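Local coordinates for WGR domain-containing protein (Bacteroides fragilis, PDB 2RA8) that is of unknown function but combines a WGR domain, a module often associated with nucleic-acid binding, with leucine-rich repeats that may serve as a binding scaffold, at residues L281-I286 with L309-M314; D304-L309 with K329-K334; P252-L257 with S275-Q280; S197-S202 with K223-V228. One frame throughout, in Å; residues are numbered along the deposited sequence.

Interaction 1. Residues L281-I286 with L309-M314; sequences LETMDI and LKFINM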
loop_
_atom_site.group_PDB
_atom_site.type_symbol
_atom_site.label_atom_id
_atom_site.label_comp_id
_atom_site.label_asym_id
_atom_site.label_seq_id
_atom_site.Cartn_x
_atom_site.Cartn_y
_atom_site.Cartn_z
ATOM N N LEU A 281 30.867 4.206 4.950
ATOM C CA LEU A 281 29.442 4.201 4.614
ATOM C C LEU A 281 28.804 5.540 4.420
ATOM O O LEU A 281 29.209 6.529 5.016
ATOM C CB LEU A 281 28.641 3.462 5.687
ATOM C CG LEU A 281 28.919 1.973 5.903
ATOM C CD1 LEU A 281 28.020 1.446 7.016
ATOM C CD2 LEU A 281 28.658 1.221 4.613
ATOM N N GLU A 282 27.783 5.570 3.574
ATOM C CA GLU A 282 27.030 6.788 3.336
ATOM C C GLU A 282 25.707 6.594 4.026
ATOM O O GLU A 282 25.120 7.542 4.548
ATOM C CB GLU A 282 26.755 7.002 1.845
ATOM C CG GLU A 282 27.987 7.085 0.972
ATOM C CD GLU A 282 27.662 7.514 -0.447
ATOM O OE1 GLU A 282 26.669 7.010 -1.015
ATOM O OE2 GLU A 282 28.405 8.352 -0.998
ATOM N N THR A 283 25.231 5.353 4.038
ATOM C CA THR A 283 23.934 5.053 4.642
ATOM C C THR A 283 23.941 3.936 5.662
ATOM O O THR A 283 24.456 2.848 5.415
ATOM C CB THR A 283 22.895 4.695 3.540
ATOM O OG1 THR A 283 22.838 5.756 2.576
ATOM C CG2 THR A 283 21.497 4.493 4.153
HETATM N N MSE A 284 23.370 4.219 6.829
HETATM C CA MSE A 284 23.243 3.239 7.898
HETATM C C MSE A 284 21.764 2.924 7.884
HETATM O O MSE A 284 20.934 3.793 8.117
HETATM C CB MSE A 284 23.636 3.849 9.242
HETATM C CG MSE A 284 23.492 2.906 10.418
HETATM SE SE MSE A 284 23.847 3.794 12.108
HETATM C CE MSE A 284 22.290 3.228 13.080
ATOM N N ASP A 285 21.434 1.676 7.602
ATOM C CA ASP A 285 20.049 1.239 7.487
ATOM C C ASP A 285 19.683 0.364 8.658
ATOM O O ASP A 285 20.160 -0.759 8.771
ATOM C CB ASP A 285 19.897 0.448 6.185
ATOM C CG ASP A 285 18.455 0.298 5.728
ATOM O OD1 ASP A 285 17.515 0.401 6.553
ATOM O OD2 ASP A 285 18.273 0.051 4.519
ATOM N N ILE A 286 18.841 0.886 9.544
ATOM C CA ILE A 286 18.402 0.157 10.720
ATOM C C ILE A 286 16.918 0.320 10.833
ATOM O O ILE A 286 16.391 0.678 11.883
ATOM C CB ILE A 286 19.079 0.696 11.995
ATOM C CG1 ILE A 286 18.919 2.216 12.072
ATOM C CG2 ILE A 286 20.562 0.320 11.990
ATOM C CD1 ILE A 286 19.080 2.783 13.470
ATOM N N LEU A 309 27.873 10.311 7.770
ATOM C CA LEU A 309 26.846 9.611 7.005
ATOM C C LEU A 309 25.959 10.592 6.293
ATOM O O LEU A 309 25.814 11.737 6.723
ATOM C CB LEU A 309 25.985 8.731 7.925
ATOM C CG LEU A 309 26.668 7.541 8.607
ATOM C CD1 LEU A 309 25.683 6.835 9.530
ATOM C CD2 LEU A 309 27.182 6.572 7.548
ATOM N N LYS A 310 25.373 10.153 5.185
ATOM C CA LYS A 310 24.473 11.001 4.414
ATOM C C LYS A 310 23.037 10.685 4.749
ATOM O O LYS A 310 22.144 11.502 4.526
ATOM C CB LYS A 310 24.702 10.789 2.913
ATOM C CG LYS A 310 25.982 11.434 2.395
ATOM C CD LYS A 310 26.575 10.724 1.172
ATOM C CE LYS A 310 25.662 10.745 -0.049
ATOM N NZ LYS A 310 24.569 9.735 0.029
ATOM N N PHE A 311 22.804 9.505 5.316
ATOM C CA PHE A 311 21.442 9.093 5.633
ATOM C C PHE A 311 21.390 7.957 6.621
ATOM O O PHE A 311 22.160 6.994 6.539
ATOM C CB PHE A 311 20.728 8.688 4.319
ATOM C CG PHE A 311 19.304 8.205 4.489
ATOM C CD1 PHE A 311 18.392 8.898 5.279
ATOM C CD2 PHE A 311 18.861 7.083 3.792
ATOM C CE1 PHE A 311 17.057 8.482 5.363
ATOM C CE2 PHE A 311 17.533 6.665 3.873
ATOM C CZ PHE A 311 16.635 7.365 4.657
ATOM N N ILE A 312 20.492 8.084 7.589
ATOM C CA ILE A 312 20.293 7.039 8.575
ATOM C C ILE A 312 18.829 6.712 8.482
ATOM O O ILE A 312 17.981 7.528 8.848
ATOM C CB ILE A 312 20.633 7.508 9.999
ATOM C CG1 ILE A 312 22.108 7.934 10.075
ATOM C CG2 ILE A 312 20.365 6.378 10.985
ATOM C CD1 ILE A 312 22.556 8.363 11.481
ATOM N N ASN A 313 18.528 5.529 7.956
ATOM C CA ASN A 313 17.154 5.085 7.786
ATOM C C ASN A 313 16.638 4.352 8.996
ATOM O O ASN A 313 17.130 3.281 9.344
ATOM C CB ASN A 313 17.038 4.184 6.545
ATOM C CG ASN A 313 15.601 3.806 6.230
ATOM O OD1 ASN A 313 14.675 4.567 6.507
ATOM N ND2 ASN A 313 15.411 2.633 5.630
HETATM N N MSE A 314 15.636 4.937 9.646
HETATM C CA MSE A 314 15.018 4.340 10.827
HETATM C C MSE A 314 13.526 4.239 10.613
HETATM O O MSE A 314 12.739 4.249 11.560
HETATM C CB MSE A 314 15.317 5.189 12.064
HETATM C CG MSE A 314 16.811 5.288 12.389
HETATM SE SE MSE A 314 17.231 6.367 13.958
HETATM C CE MSE A 314 17.543 8.064 13.103
#
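Glu282 and Lys310 lie side by side and point the same way, at the entry to two parallel strands whose axes differ by 8°. From Glu282 CB outward, each atom has part of the lysine beside it. CB comes within 3.9 Å of Lys310 NZ, because the lysine bends back at chi3 and chi4. Glu282 CG rests 3.9 Å from Lys310 CD, Glu282 CD lies against Lys310 CD and CE, and OE2 is 3.7 Å from Lys310 CD. OE1 completes the run as a long salt bridge to Lys310 NZ, at 3.6 Å, so methylene contacts accompany the ionic one. The backbone beneath is gripped twice: Glu282 O accepts from Lys310 N at 2.7 Å, on a lone pair, and also from Phe311 N. From there the regular parallel ladder continues, Met284 bonding to Phe311 and Asn313, and Ile286 to Asn313. Further on, Asn313 ND2 donates to Asp285 OD1 at 3.2 Å, reaching it from 51° above the carboxylate plane. That carboxylate is shared, since OD1 also bonds Ser287 OG and OD2 bonds Trp256 NE1. Met284 and Ile312 turn to the other face, where Leu309 CD1 reaches within 3.6 Å of CB of the selenomethionine Met284; past the strand ends Ile286 CD1 meets CG of the selenomethionine Met314. The pairing belongs to the long parallel sheet of a leucine-rich repeat array, with strand 256-260 bordering 283-285 and strand 334-336 bordering 311-313, while Phe272 of helix 265-274 packs against Leu281, Met284 and Ile286.

Interaction 2. Residues D304-L309 with K329-K334; sequences DKIKHL and KSLPMK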
loop_
_atom_site.group_PDB
_atom_site.type_symbol
_atom_site.label_atom_id
_atom_site.label_comp_id
_atom_site.label_asym_id
_atom_site.label_seq_id
_atom_site.Cartn_x
_atom_site.Cartn_y
_atom_site.Cartn_z
ATOM N N ASP A 304 30.147 11.666 16.774
ATOM C CA ASP A 304 31.456 11.724 16.130
ATOM C C ASP A 304 31.664 10.640 15.097
ATOM O O ASP A 304 32.234 10.887 14.034
ATOM C CB ASP A 304 32.569 11.644 17.190
ATOM C CG ASP A 304 32.543 10.338 17.974
ATOM O OD1 ASP A 304 31.443 9.911 18.395
ATOM O OD2 ASP A 304 33.626 9.745 18.182
ATOM N N LYS A 305 31.198 9.432 15.398
ATOM C CA LYS A 305 31.352 8.306 14.483
ATOM C C LYS A 305 30.401 8.277 13.318
ATOM O O LYS A 305 30.671 7.606 12.322
ATOM C CB LYS A 305 31.196 6.981 15.230
ATOM C CG LYS A 305 32.278 6.685 16.237
ATOM C CD LYS A 305 32.044 5.330 16.864
ATOM C CE LYS A 305 33.160 4.960 17.820
ATOM N NZ LYS A 305 32.949 3.598 18.387
ATOM N N ILE A 306 29.288 8.997 13.415
ATOM C CA ILE A 306 28.302 8.970 12.342
ATOM C C ILE A 306 28.038 10.250 11.585
ATOM O O ILE A 306 27.363 10.227 10.554
ATOM C CB ILE A 306 26.948 8.442 12.870
ATOM C CG1 ILE A 306 26.369 9.410 13.909
ATOM C CG2 ILE A 306 27.143 7.069 13.473
ATOM C CD1 ILE A 306 24.956 9.069 14.345
ATOM N N LYS A 307 28.580 11.366 12.064
ATOM C CA LYS A 307 28.349 12.663 11.431
ATOM C C LYS A 307 28.750 12.775 9.986
ATOM O O LYS A 307 28.495 13.793 9.346
ATOM C CB LYS A 307 29.038 13.777 12.232
ATOM C CG LYS A 307 30.540 13.606 12.411
ATOM C CD LYS A 307 31.127 14.772 13.198
ATOM C CE LYS A 307 32.640 14.666 13.327
ATOM N NZ LYS A 307 33.201 15.825 14.076
ATOM N N HIS A 308 29.374 11.735 9.454
ATOM C CA HIS A 308 29.812 11.729 8.063
ATOM C C HIS A 308 28.796 11.054 7.169
ATOM O O HIS A 308 28.850 11.189 5.949
ATOM C CB HIS A 308 31.134 10.987 7.951
ATOM C CG HIS A 308 31.019 9.524 8.237
ATOM N ND1 HIS A 308 30.610 8.614 7.284
ATOM C CD2 HIS A 308 31.216 8.817 9.372
ATOM C CE1 HIS A 308 30.562 7.410 7.823
ATOM N NE2 HIS A 308 30.923 7.505 9.091
ATOM N N LEU A 309 27.873 10.311 7.770
ATOM C CA LEU A 309 26.846 9.611 7.005
ATOM C C LEU A 309 25.959 10.592 6.293
ATOM O O LEU A 309 25.814 11.737 6.723
ATOM C CB LEU A 309 25.985 8.731 7.925
ATOM C CG LEU A 309 26.668 7.541 8.607
ATOM C CD1 LEU A 309 25.683 6.835 9.530
ATOM C CD2 LEU A 309 27.182 6.572 7.548
ATOM N N LYS A 329 17.130 17.268 15.937
ATOM C CA LYS A 329 17.961 18.435 16.216
ATOM C C LYS A 329 19.433 18.166 16.426
ATOM O O LYS A 329 20.266 19.011 16.095
ATOM C CB LYS A 329 17.422 19.177 17.442
ATOM C CG LYS A 329 17.961 20.591 17.597
ATOM C CD LYS A 329 17.480 21.233 18.890
ATOM C CE LYS A 329 17.765 22.730 18.901
ATOM N NZ LYS A 329 19.204 23.035 18.668
ATOM N N SER A 330 19.768 17.002 16.977
ATOM C CA SER A 330 21.163 16.661 17.242
ATOM C C SER A 330 21.916 16.012 16.093
ATOM O O SER A 330 23.145 16.027 16.078
ATOM C CB SER A 330 21.254 15.757 18.476
ATOM O OG SER A 330 20.753 16.417 19.628
ATOM N N LEU A 331 21.205 15.436 15.127
ATOM C CA LEU A 331 21.882 14.810 13.989
ATOM C C LEU A 331 21.883 15.736 12.797
ATOM O O LEU A 331 20.840 16.240 12.388
ATOM C CB LEU A 331 21.218 13.468 13.639
ATOM C CG LEU A 331 21.356 12.388 14.728
ATOM C CD1 LEU A 331 20.773 11.074 14.245
ATOM C CD2 LEU A 331 22.827 12.202 15.081
ATOM N N PRO A 332 23.068 15.987 12.214
ATOM C CA PRO A 332 23.207 16.877 11.056
ATOM C C PRO A 332 22.777 16.374 9.702
ATOM O O PRO A 332 22.530 17.175 8.804
ATOM C CB PRO A 332 24.691 17.232 11.078
ATOM C CG PRO A 332 25.314 15.954 11.553
ATOM C CD PRO A 332 24.395 15.551 12.697
HETATM N N MSE A 333 22.674 15.062 9.523
HETATM C CA MSE A 333 22.286 14.546 8.215
HETATM C C MSE A 333 20.846 14.125 8.137
HETATM O O MSE A 333 20.116 14.127 9.129
HETATM C CB MSE A 333 23.177 13.362 7.815
HETATM C CG MSE A 333 22.766 12.013 8.395
HETATM SE SE MSE A 333 22.730 11.936 10.324
HETATM C CE MSE A 333 24.632 11.912 10.650
ATOM N N LYS A 334 20.429 13.761 6.933
ATOM C CA LYS A 334 19.066 13.331 6.695
ATOM C C LYS A 334 18.797 12.045 7.427
ATOM O O LYS A 334 19.643 11.149 7.449
ATOM C CB LYS A 334 18.852 13.124 5.193
ATOM C CG LYS A 334 17.459 12.662 4.796
ATOM C CD LYS A 334 17.339 12.534 3.281
ATOM C CE LYS A 334 15.927 12.156 2.858
ATOM N NZ LYS A 334 15.500 10.853 3.434
#
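Met333, a selenomethionine, overlaps the turn Ile306-Leu309 with CB, CG and the terminal methyl. CB sits 3.3 Å from Leu309 O, and CG stays close to the same oxygen. Chi1 of 83° sets CG between the backbone N and the carbonyl carbon, and further bends at chi2 and chi3 bring the terminal methyl back over the turn. There CE lies 3.2 Å from Ile306 O and 3.9 Å from Lys307 CA, with Leu309 CB at 4.4 Å. The oxygen that CE approaches is already engaged: Leu309 N donates to Ile306 O at 2.8 Å, the bond that closes a type I beta turn. The methyl packs against a turn that this bond has already closed. A second apolar patch is made by Ile306 and Leu331, whose side chains cross obliquely. The CB of Ile306 points toward 329-334, and its CD1 reaches to 3.9 Å from Leu331 CD2. At the outer side, Lys307 CB and Pro332 CG meet loosely at 4.4 Å, the lysine tip leading away. The evidence is thus for van der Waals packing alone, the segments sharing no hydrogen bond. It joins the chain leaving helix 303-306 to the chain leaving helix 321-330, where Leu331 is the first residue to abandon helical angles; Ile306 and Met333 both touch Ile312 of strand 311-313, and Ile306 also packs on Leu299 of helix 293-300.

Interaction 3. Residues P252-L257 with S275-Q280; sequences PNLKWL and SDILPQ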
loop_
_atom_site.group_PDB
_atom_site.type_symbol
_atom_site.label_atom_id
_atom_site.label_comp_id
_atom_site.label_asym_id
_atom_site.label_seq_id
_atom_site.Cartn_x
_atom_site.Cartn_y
_atom_site.Cartn_z
ATOM N N PRO A 252 35.023 -3.578 0.547
ATOM C CA PRO A 252 35.729 -2.301 0.422
ATOM C C PRO A 252 35.021 -1.184 -0.323
ATOM O O PRO A 252 35.437 -0.029 -0.248
ATOM C CB PRO A 252 37.050 -2.707 -0.237
ATOM C CG PRO A 252 36.649 -3.876 -1.078
ATOM C CD PRO A 252 35.758 -4.652 -0.142
ATOM N N ASN A 253 33.951 -1.505 -1.040
ATOM C CA ASN A 253 33.226 -0.471 -1.781
ATOM C C ASN A 253 31.805 -0.273 -1.309
ATOM O O ASN A 253 31.039 0.448 -1.941
ATOM C CB ASN A 253 33.217 -0.790 -3.280
ATOM C CG ASN A 253 34.602 -0.695 -3.901
ATOM O OD1 ASN A 253 35.232 0.357 -3.878
ATOM N ND2 ASN A 253 35.077 -1.799 -4.458
ATOM N N LEU A 254 31.448 -0.903 -0.196
ATOM C CA LEU A 254 30.089 -0.779 0.340
ATOM C C LEU A 254 29.771 0.659 0.763
ATOM O O LEU A 254 30.608 1.338 1.362
ATOM C CB LEU A 254 29.910 -1.712 1.535
ATOM C CG LEU A 254 28.457 -2.055 1.884
ATOM C CD1 LEU A 254 27.885 -3.009 0.845
ATOM C CD2 LEU A 254 28.399 -2.691 3.256
ATOM N N LYS A 255 28.568 1.128 0.422
ATOM C CA LYS A 255 28.115 2.483 0.764
ATOM C C LYS A 255 26.857 2.431 1.606
ATOM O O LYS A 255 26.629 3.294 2.456
ATOM C CB LYS A 255 27.778 3.290 -0.493
ATOM C CG LYS A 255 28.952 3.655 -1.373
ATOM C CD LYS A 255 28.497 4.513 -2.550
ATOM C CE LYS A 255 29.658 4.865 -3.474
ATOM N NZ LYS A 255 30.285 3.655 -4.077
ATOM N N TRP A 256 26.022 1.432 1.342
ATOM C CA TRP A 256 24.767 1.257 2.066
ATOM C C TRP A 256 24.761 -0.111 2.692
ATOM O O TRP A 256 24.891 -1.123 2.003
ATOM C CB TRP A 256 23.573 1.405 1.089
ATOM C CG TRP A 256 22.187 1.307 1.701
ATOM C CD1 TRP A 256 21.726 0.335 2.540
ATOM C CD2 TRP A 256 21.083 2.189 1.457
ATOM N NE1 TRP A 256 20.393 0.556 2.838
ATOM C CE2 TRP A 256 19.978 1.683 2.187
ATOM C CE3 TRP A 256 20.921 3.354 0.700
ATOM C CZ2 TRP A 256 18.728 2.308 2.169
ATOM C CZ3 TRP A 256 19.679 3.976 0.686
ATOM C CH2 TRP A 256 18.598 3.450 1.419
ATOM N N LEU A 257 24.650 -0.154 4.014
ATOM C CA LEU A 257 24.587 -1.420 4.735
ATOM C C LEU A 257 23.357 -1.422 5.603
ATOM O O LEU A 257 23.073 -0.444 6.300
ATOM C CB LEU A 257 25.814 -1.619 5.620
ATOM C CG LEU A 257 25.792 -2.820 6.591
ATOM C CD1 LEU A 257 25.587 -4.152 5.839
ATOM C CD2 LEU A 257 27.106 -2.839 7.353
ATOM N N SER A 275 32.196 -1.049 14.230
ATOM C CA SER A 275 32.795 -1.574 13.005
ATOM C C SER A 275 33.786 -0.674 12.301
ATOM O O SER A 275 33.740 0.555 12.425
ATOM C CB SER A 275 31.683 -1.953 12.020
ATOM O OG SER A 275 32.214 -2.466 10.810
ATOM N N ASP A 276 34.689 -1.286 11.540
ATOM C CA ASP A 276 35.676 -0.521 10.801
ATOM C C ASP A 276 35.121 -0.144 9.448
ATOM O O ASP A 276 35.740 0.611 8.706
ATOM C CB ASP A 276 36.975 -1.327 10.647
ATOM C CG ASP A 276 36.836 -2.500 9.693
ATOM O OD1 ASP A 276 35.695 -2.901 9.382
ATOM O OD2 ASP A 276 37.882 -3.027 9.262
ATOM N N ILE A 277 33.938 -0.659 9.122
ATOM C CA ILE A 277 33.314 -0.350 7.841
ATOM C C ILE A 277 32.568 0.970 7.904
ATOM O O ILE A 277 32.465 1.677 6.899
ATOM C CB ILE A 277 32.341 -1.497 7.383
ATOM C CG1 ILE A 277 32.003 -1.337 5.892
ATOM C CG2 ILE A 277 31.042 -1.465 8.204
ATOM C CD1 ILE A 277 31.391 -2.587 5.259
ATOM N N LEU A 278 32.076 1.330 9.089
ATOM C CA LEU A 278 31.308 2.571 9.270
ATOM C C LEU A 278 31.896 3.833 8.651
ATOM O O LEU A 278 31.181 4.611 8.023
ATOM C CB LEU A 278 31.039 2.820 10.765
ATOM C CG LEU A 278 30.271 4.104 11.133
ATOM C CD1 LEU A 278 28.924 4.144 10.421
ATOM C CD2 LEU A 278 30.066 4.156 12.635
ATOM N N PRO A 279 33.208 4.071 8.818
ATOM C CA PRO A 279 33.793 5.280 8.230
ATOM C C PRO A 279 33.557 5.501 6.742
ATOM O O PRO A 279 33.476 6.645 6.294
ATOM C CB PRO A 279 35.273 5.131 8.552
ATOM C CG PRO A 279 35.241 4.456 9.895
ATOM C CD PRO A 279 34.184 3.385 9.686
ATOM N N GLN A 280 33.442 4.423 5.971
ATOM C CA GLN A 280 33.236 4.539 4.524
ATOM C C GLN A 280 31.785 4.616 4.079
ATOM O O GLN A 280 31.498 5.034 2.954
ATOM C CB GLN A 280 33.866 3.347 3.803
ATOM C CG GLN A 280 33.072 2.059 3.963
ATOM C CD GLN A 280 33.794 0.852 3.403
ATOM O OE1 GLN A 280 34.923 0.560 3.792
ATOM N NE2 GLN A 280 33.141 0.137 2.489
HETATM O O HOH W 1 37.056 0.465 2.219
#
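Gln280 reaches the Pro252-Leu254 backbone with both ends of one side-chain amide, directly through nitrogen and by way of a water through oxygen. NE2 donates to Leu254 O at 3.0 Å with a nearly straight N-H...O angle of 165°, arriving on a lone pair and close to the glutamine's own amide plane. The same nitrogen also bonds Phe251 O, so it ties two carbonyls of the loop. OE1 accepts from a water at 2.7 Å, and this water donates in turn to Pro252 O at 3.0 Å. From CG, set by chi1 of 74° between backbone N and carbonyl carbon, the extended chain carries the amide across to the 252-254 backbone. In the leucine-rich repeat arrangement, segment 252-257 leads into strand 256-260, while 275-280 is the loop carrying the chain from helix 265-274 to the next strand, 283-285. Ile277 supplies the apolar contact: its CD1 packs 3.6 Å from Leu254 CD2, and its CG2 lies 4.3 Å from Leu257 CD2. The start of that loop is shaped by an ST turn, Ile277 N donating to Ser275 OG at 3.0 Å, and the hydroxyl has a further partner in Phe246 O.

Interaction 4. Residues S197-S202 with K223-V228; sequences SLEIIS and KLVLYV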
loop_
_atom_site.group_PDB
_atom_site.type_symbol
_atom_site.label_atom_id
_atom_site.label_comp_id
_atom_site.label_asym_id
_atom_site.label_seq_id
_atom_site.Cartn_x
_atom_site.Cartn_y
_atom_site.Cartn_z
ATOM N N SER A 197 24.534 -4.523 -5.920
ATOM C CA SER A 197 23.478 -4.420 -4.924
ATOM C C SER A 197 22.853 -5.763 -4.624
ATOM O O SER A 197 22.494 -6.522 -5.531
ATOM C CB SER A 197 22.390 -3.443 -5.405
ATOM O OG SER A 197 21.487 -3.140 -4.356
ATOM N N LEU A 198 22.709 -6.047 -3.334
ATOM C CA LEU A 198 22.138 -7.293 -2.863
ATOM C C LEU A 198 21.203 -7.030 -1.717
ATOM O O LEU A 198 21.623 -6.548 -0.660
ATOM C CB LEU A 198 23.251 -8.236 -2.384
ATOM C CG LEU A 198 22.801 -9.530 -1.696
ATOM C CD1 LEU A 198 21.918 -10.340 -2.648
ATOM C CD2 LEU A 198 24.024 -10.340 -1.263
ATOM N N GLU A 199 19.926 -7.337 -1.918
ATOM C CA GLU A 199 18.930 -7.149 -0.873
ATOM C C GLU A 199 18.108 -8.391 -0.762
ATOM O O GLU A 199 17.599 -8.899 -1.760
ATOM C CB GLU A 199 18.004 -5.964 -1.183
ATOM C CG GLU A 199 16.724 -5.930 -0.318
ATOM C CD GLU A 199 15.953 -4.616 -0.455
ATOM O OE1 GLU A 199 15.917 -4.053 -1.571
ATOM O OE2 GLU A 199 15.375 -4.157 0.549
ATOM N N ILE A 200 17.984 -8.905 0.455
ATOM C CA ILE A 200 17.200 -10.102 0.678
ATOM C C ILE A 200 16.118 -9.795 1.690
ATOM O O ILE A 200 16.397 -9.347 2.802
ATOM C CB ILE A 200 18.092 -11.265 1.162
ATOM C CG1 ILE A 200 19.195 -11.548 0.121
ATOM C CG2 ILE A 200 17.244 -12.505 1.387
ATOM C CD1 ILE A 200 20.168 -12.647 0.522
ATOM N N ILE A 201 14.875 -10.008 1.280
ATOM C CA ILE A 201 13.705 -9.767 2.122
ATOM C C ILE A 201 13.276 -11.108 2.657
ATOM O O ILE A 201 12.999 -12.038 1.887
ATOM C CB ILE A 201 12.573 -9.126 1.289
ATOM C CG1 ILE A 201 13.075 -7.805 0.696
ATOM C CG2 ILE A 201 11.349 -8.857 2.158
ATOM C CD1 ILE A 201 12.207 -7.272 -0.434
ATOM N N SER A 202 13.094 -11.219 3.941
ATOM C CA SER A 202 12.882 -12.514 4.588
ATOM C C SER A 202 11.983 -12.317 5.769
ATOM O O SER A 202 12.093 -11.270 6.489
ATOM C CB SER A 202 14.204 -13.021 5.103
ATOM O OG SER A 202 14.132 -14.298 5.635
ATOM N N LYS A 223 25.779 -1.937 -2.000
ATOM C CA LYS A 223 24.602 -1.982 -1.141
ATOM C C LYS A 223 24.268 -3.396 -0.712
ATOM O O LYS A 223 24.249 -4.317 -1.530
ATOM C CB LYS A 223 23.389 -1.375 -1.864
ATOM C CG LYS A 223 22.084 -1.485 -1.081
ATOM C CD LYS A 223 20.987 -0.598 -1.650
ATOM C CE LYS A 223 19.689 -0.788 -0.869
ATOM N NZ LYS A 223 18.642 0.194 -1.259
ATOM N N LEU A 224 24.021 -3.565 0.583
ATOM C CA LEU A 224 23.656 -4.854 1.158
ATOM C C LEU A 224 22.588 -4.628 2.176
ATOM O O LEU A 224 22.807 -3.942 3.166
ATOM C CB LEU A 224 24.851 -5.525 1.846
ATOM C CG LEU A 224 24.553 -6.790 2.673
ATOM C CD1 LEU A 224 23.934 -7.883 1.798
ATOM C CD2 LEU A 224 25.850 -7.298 3.307
ATOM N N VAL A 225 21.418 -5.192 1.927
ATOM C CA VAL A 225 20.297 -5.067 2.842
ATOM C C VAL A 225 19.757 -6.444 3.104
ATOM O O VAL A 225 19.392 -7.169 2.175
ATOM C CB VAL A 225 19.182 -4.183 2.258
ATOM C CG1 VAL A 225 17.939 -4.247 3.149
ATOM C CG2 VAL A 225 19.665 -2.740 2.176
ATOM N N LEU A 226 19.721 -6.816 4.380
ATOM C CA LEU A 226 19.232 -8.123 4.786
ATOM C C LEU A 226 18.163 -7.999 5.832
ATOM O O LEU A 226 18.360 -7.332 6.851
ATOM C CB LEU A 226 20.372 -8.968 5.376
ATOM C CG LEU A 226 21.601 -9.273 4.509
ATOM C CD1 LEU A 226 22.651 -9.986 5.357
ATOM C CD2 LEU A 226 21.203 -10.125 3.304
ATOM N N TYR A 227 17.017 -8.623 5.584
ATOM C CA TYR A 227 15.922 -8.624 6.559
ATOM C C TYR A 227 16.175 -9.796 7.501
ATOM O O TYR A 227 16.314 -10.940 7.054
ATOM C CB TYR A 227 14.562 -8.812 5.854
ATOM C CG TYR A 227 14.002 -7.552 5.231
ATOM C CD1 TYR A 227 14.740 -6.822 4.296
ATOM C CD2 TYR A 227 12.737 -7.083 5.587
ATOM C CE1 TYR A 227 14.235 -5.649 3.737
ATOM C CE2 TYR A 227 12.218 -5.919 5.036
ATOM C CZ TYR A 227 12.973 -5.209 4.118
ATOM O OH TYR A 227 12.480 -4.040 3.605
ATOM N N VAL A 228 16.247 -9.519 8.802
ATOM C CA VAL A 228 16.498 -10.562 9.793
ATOM C C VAL A 228 15.292 -11.439 10.029
ATOM O O VAL A 228 15.393 -12.668 10.031
ATOM C CB VAL A 228 16.919 -9.956 11.149
ATOM C CG1 VAL A 228 17.205 -11.077 12.154
ATOM C CG2 VAL A 228 18.150 -9.082 10.967
#
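Ser197-Ile201 and Lys223-Tyr227 run parallel, their axes 4.7 Å apart and 7° from alignment. Four backbone bonds alternate across them: Leu198 N to Lys223 O, Val225 N to Leu198 O, Ile200 N to Val225 O at 2.8 Å, and Tyr227 N to Ile200 O. One face carries Ser197, Glu199, Lys223 and Val225; the other is apolar, Leu198 CD2 packing 3.9 Å from Leu224 CD1 and Ile200 CD1 3.9 Å from Leu226 CD2. That apolar face meets the helix of a beta-alpha-beta crossover, strand 197-201, helix 207-215 and strand 223-227: Ile200 touches Val209 and Leu226 touches Ile213. Near the strand ends Tyr227 lies alongside Ile201, whose CG2 stands over the ring centre in a CH-pi contact, 4.1 Å from the centroid and 11° off the normal. Glu199 OE2 approaches the same ring at its edge, 3.7 Å from CE1, with carboxylate and ring planes 38° apart, and also lies 3.7 Å from Val225 CG1. Lys223 makes a cation-pi contact with Trp256 of the adjoining strand. Beyond the ladder Ser202 CB packs 3.5 Å from Tyr227 O, a buried oxygen with no partner in the model.

In the fold
From the N terminus, interaction 4 closes first, bringing 223-228 back beside 197-202 after helix 207-215. Interaction 3 follows in series, its loop running from 252-257 through helix 265-274 to 275-280; strands 223-227 and 256-260 are neighbours, and Trp256 O probably bonds Leu224 N. Interaction 1 opens directly after interaction 3 closes, with Glu282 N probably bonded to Lys255 O. Interaction 2 begins inside the loop of interaction 1 and ends beyond it, so these two cross, sharing Leu309. None nests within another. Interactions 1 and 4 join strands directly, whereas 2 packs together the chain leaving two helices and 3 ties the loop after helix 265-274 to the approach and start of strand 256-260.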